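Local coordinates for cGAS/DncV-like nucleotidyltransferase in E. coli homolog (Rhodothermus marinus SG0.5JP17-172, PDB 6E0K), which joins UTP and ATP into the cyclic dinucleotide 3',3'-cUAMP, the second messenger of a CBASS antiphage defence system, using magnesium, at residues Q7-R10 with W11-G15; A177-Q180 with Q181-E184. All coordinates share one frame; numbering follows the deposited sequence.

Contact 1: residues Q7-R10 with W11-G15; sequences QLER and WSHQG
Trp11 follows Gln7 by one turn, in the last turn of helix 5-11 before the chain runs out into a loop, and Gln7 lies over one face of its indole. Gln7 CG stands anti to the backbone N (chi1 179°), and the bend at chi2 brings NE2 over the face, toward its rim. CG makes a CH-pi contact 4.0 Å from the centroid of the six-membered ring; amide and ring planes are 33° apart. Glutamine suits the place, having a methylene to pack on the ring and an amide oxygen that can accept a bond: Gln7 OE1 takes a weak one from Arg10 NH2. Leu8 CD2 touches Trp11 CE3 at 3.8 Å, part of an apolar patch that includes Phe235 of helix 231-244, and Tyr199 meets the indole ring.

At the helix end Ser12 OG reaches back 2.7 Å to Glu9 O, in the carbonyl plane on a lone pair. Serine's short hydroxyl can reach a carbonyl of the last turn, where Ser12 N makes only weak bonds. Histidine offers a flat face to Arg10 CA and an N-H to a carboxylate: His13 NE2 bonds to Glu9 OE1 at 2.9 Å, on the syn side but 31° out of the carboxylate plane.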
# COMPACT_ATOMS: atom_id res chain seq x y z
N GLN A 7 -2.16 26.60 1.05
CA GLN A 7 -2.06 25.59 2.10
C GLN A 7 -2.29 24.20 1.54
O GLN A 7 -1.55 23.26 1.86
CB GLN A 7 -3.05 25.89 3.22
CG GLN A 7 -3.02 24.88 4.36
CD GLN A 7 -1.69 24.86 5.07
OE1 GLN A 7 -1.40 25.71 5.91
NE2 GLN A 7 -0.85 23.88 4.73
N LEU A 8 -3.32 24.03 0.71
CA LEU A 8 -3.56 22.73 0.10
C LEU A 8 -2.39 22.33 -0.79
O LEU A 8 -1.99 21.16 -0.80
CB LEU A 8 -4.85 22.76 -0.71
CG LEU A 8 -6.10 23.11 0.11
CD1 LEU A 8 -7.29 23.25 -0.82
CD2 LEU A 8 -6.36 22.03 1.15
N GLU A 9 -1.81 23.29 -1.51
CA GLU A 9 -0.68 22.96 -2.38
C GLU A 9 0.53 22.51 -1.57
O GLU A 9 1.21 21.55 -1.95
CB GLU A 9 -0.32 24.16 -3.26
CG GLU A 9 0.57 23.81 -4.47
CD GLU A 9 2.04 23.66 -4.11
OE1 GLU A 9 2.49 24.28 -3.13
OE2 GLU A 9 2.74 22.91 -4.83
N ARG A 10 0.81 23.17 -0.44
CA ARG A 10 1.88 22.70 0.43
C ARG A 10 1.62 21.28 0.92
O ARG A 10 2.53 20.43 0.94
CB ARG A 10 2.05 23.65 1.62
CG ARG A 10 2.82 24.91 1.31
CD ARG A 10 3.29 25.60 2.60
NE ARG A 10 2.16 26.02 3.43
CZ ARG A 10 1.45 27.12 3.22
NH1 ARG A 10 1.75 27.91 2.20
NH2 ARG A 10 0.44 27.43 4.03
N TRP A 11 0.37 20.99 1.31
CA TRP A 11 0.03 19.65 1.75
C TRP A 11 0.17 18.62 0.64
O TRP A 11 0.35 17.43 0.93
CB TRP A 11 -1.41 19.65 2.28
CG TRP A 11 -1.57 20.22 3.66
CD1 TRP A 11 -0.60 20.42 4.60
CD2 TRP A 11 -2.80 20.61 4.27
NE1 TRP A 11 -1.16 20.94 5.75
CE2 TRP A 11 -2.51 21.06 5.57
CE3 TRP A 11 -4.13 20.63 3.83
CZ2 TRP A 11 -3.49 21.55 6.43
CZ3 TRP A 11 -5.11 21.10 4.69
CH2 TRP A 11 -4.78 21.56 5.98
N SER A 12 0.12 19.04 -0.63
CA SER A 12 0.28 18.10 -1.73
C SER A 12 1.73 17.70 -1.99
O SER A 12 1.97 16.82 -2.82
CB SER A 12 -0.31 18.67 -3.03
OG SER A 12 0.60 19.60 -3.64
N HIS A 13 2.70 18.33 -1.32
CA HIS A 13 4.10 18.03 -1.63
C HIS A 13 4.47 16.60 -1.27
O HIS A 13 4.01 16.04 -0.27
CB HIS A 13 5.03 18.98 -0.90
CG HIS A 13 4.92 20.39 -1.37
ND1 HIS A 13 5.54 21.44 -0.71
CD2 HIS A 13 4.29 20.94 -2.43
CE1 HIS A 13 5.27 22.57 -1.34
NE2 HIS A 13 4.52 22.29 -2.39
N GLN A 14 5.37 16.03 -2.06
CA GLN A 14 5.91 14.71 -1.79
C GLN A 14 7.18 14.83 -0.96
O GLN A 14 8.00 15.72 -1.18
CB GLN A 14 6.21 13.99 -3.11
CG GLN A 14 6.49 12.49 -2.95
CD GLN A 14 6.90 11.83 -4.25
OE1 GLN A 14 6.85 12.44 -5.33
NE2 GLN A 14 7.29 10.56 -4.15
N GLY A 15 7.33 13.92 0.01
CA GLY A 15 8.61 13.79 0.68
C GLY A 15 9.70 13.31 -0.26
O GLY A 15 9.45 12.73 -1.33

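Contact 2: residues A177-Q180 with Q181-E184; sequences AKNQ and QTNE
Gln181 turns its side chain back along the last turn of helix 168-181, so that its CG lies 3.4 Å from Ala177 O, the same carbonyl that receives Gln181 N. Its CG is anti to the carbonyl carbon (chi1 -69°), and the bend that follows at chi2 brings NE2 to a water, which in turn gives a weak bond to Gln180 O. A long, polar glutamine suits this exposed end, since its methylenes line the backbone while its amide meets solvent.

Gln180 adds its carbonyl to the turn, accepting a weak 3.3 Å bond from Asn183 N. With the 2.8 Å bond from Glu184 N to Asn179 O, this makes a Schellman motif, in which Asn183 is the C-prime residue with positive phi (49°), a conformation asparagine adopts more readily than most residues.

Asn179 lends both its backbone and its amide. The chain that wraps round brings Glu184 CA to 3.8 Å from Asn179 CG. Asparagine's short amide serves two partners here: ND2 donates to a water that also bonds to Glu184 O, and OD1 accepts from Lys187 N in helix 186-202, tying the two helices together across the turn. Within the turn, Thr182 OG1 lies 2.9 Å from Lys178 O and 3.2 Å from Asn179 O, and Thr182 N bonds to Lys178 O at 3.0 Å.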
# COMPACT_ATOMS: atom_id res chain seq x y z
N ALA A 177 -1.91 4.31 -13.56
CA ALA A 177 -2.84 4.55 -14.66
C ALA A 177 -3.81 5.67 -14.33
O ALA A 177 -4.09 6.53 -15.17
CB ALA A 177 -3.61 3.27 -15.00
N LYS A 178 -4.35 5.67 -13.11
CA LYS A 178 -5.24 6.74 -12.71
C LYS A 178 -4.51 8.08 -12.69
O LYS A 178 -5.06 9.11 -13.08
CB LYS A 178 -5.86 6.44 -11.34
CG LYS A 178 -6.95 7.42 -10.94
CD LYS A 178 -7.57 7.01 -9.61
CE LYS A 178 -8.76 7.89 -9.26
NZ LYS A 178 -9.95 7.53 -10.12
N ASN A 179 -3.23 8.07 -12.27
CA ASN A 179 -2.49 9.32 -12.27
C ASN A 179 -2.30 9.84 -13.69
O ASN A 179 -2.41 11.05 -13.93
CB ASN A 179 -1.12 9.15 -11.58
CG ASN A 179 -0.56 10.48 -11.08
OD1 ASN A 179 -1.26 11.23 -10.41
ND2 ASN A 179 0.69 10.77 -11.42
N GLN A 180 -2.02 8.95 -14.65
CA GLN A 180 -1.89 9.39 -16.04
C GLN A 180 -3.18 10.00 -16.54
O GLN A 180 -3.18 11.05 -17.20
CB GLN A 180 -1.47 8.21 -16.93
CG GLN A 180 -0.13 7.62 -16.56
CD GLN A 180 0.99 8.63 -16.67
OE1 GLN A 180 1.43 9.20 -15.66
NE2 GLN A 180 1.45 8.87 -17.88
N GLN A 181 -4.31 9.38 -16.20
CA GLN A 181 -5.60 9.79 -16.74
C GLN A 181 -6.20 11.01 -16.05
O GLN A 181 -7.14 11.61 -16.58
CB GLN A 181 -6.56 8.60 -16.66
CG GLN A 181 -6.16 7.51 -17.63
CD GLN A 181 -6.94 7.63 -18.90
OE1 GLN A 181 -8.04 7.09 -19.00
NE2 GLN A 181 -6.42 8.39 -19.86
N THR A 182 -5.67 11.40 -14.89
CA THR A 182 -6.06 12.63 -14.22
C THR A 182 -5.05 13.75 -14.44
O THR A 182 -4.98 14.67 -13.62
CB THR A 182 -6.21 12.40 -12.71
OG1 THR A 182 -4.99 11.85 -12.20
CG2 THR A 182 -7.36 11.46 -12.42
N ASN A 183 -4.28 13.70 -15.53
CA ASN A 183 -3.25 14.69 -15.81
C ASN A 183 -2.36 14.93 -14.59
O ASN A 183 -1.99 16.06 -14.28
CB ASN A 183 -3.85 16.00 -16.32
CG ASN A 183 -4.55 15.81 -17.65
OD1 ASN A 183 -5.77 15.67 -17.72
ND2 ASN A 183 -3.76 15.77 -18.72
N GLU A 184 -2.04 13.83 -13.90
CA GLU A 184 -1.06 13.78 -12.82
C GLU A 184 -1.56 14.45 -11.54
O GLU A 184 -0.76 14.81 -10.68
CB GLU A 184 0.29 14.33 -13.27
CG GLU A 184 0.82 13.54 -14.47
CD GLU A 184 2.14 14.06 -15.02
OE1 GLU A 184 2.14 15.14 -15.65
OE2 GLU A 184 3.16 13.38 -14.82
O HOH W 1 1.78 13.28 -10.22
O HOH W 2 -3.41 9.44 -20.12

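Overall arrangement
Both contacts lie at the C-terminal end of a helix: contact 1 where helix 5-11 gives way to the loop leading to helix 18-32, contact 2 where helix 168-181 turns toward helix 186-202. They come in that order along the chain, with the strands of the mixed sheet between them. Their centres are about 18 Å apart and their nearest atoms about 9 Å, so they do not touch. Helix 186-202 relates them: Tyr186, Lys187 and Pro188 meet Asn179, and Tyr186 N makes a weak bond with Thr182, while further along Arg191, Asn195 and Ala196 meet the 11-15 segment. It also carries Lys194, an ATP-binding residue about 8 Å from the Trp11 side chain, whereas contact 2 lies away from the nucleotide- and magnesium-binding residues.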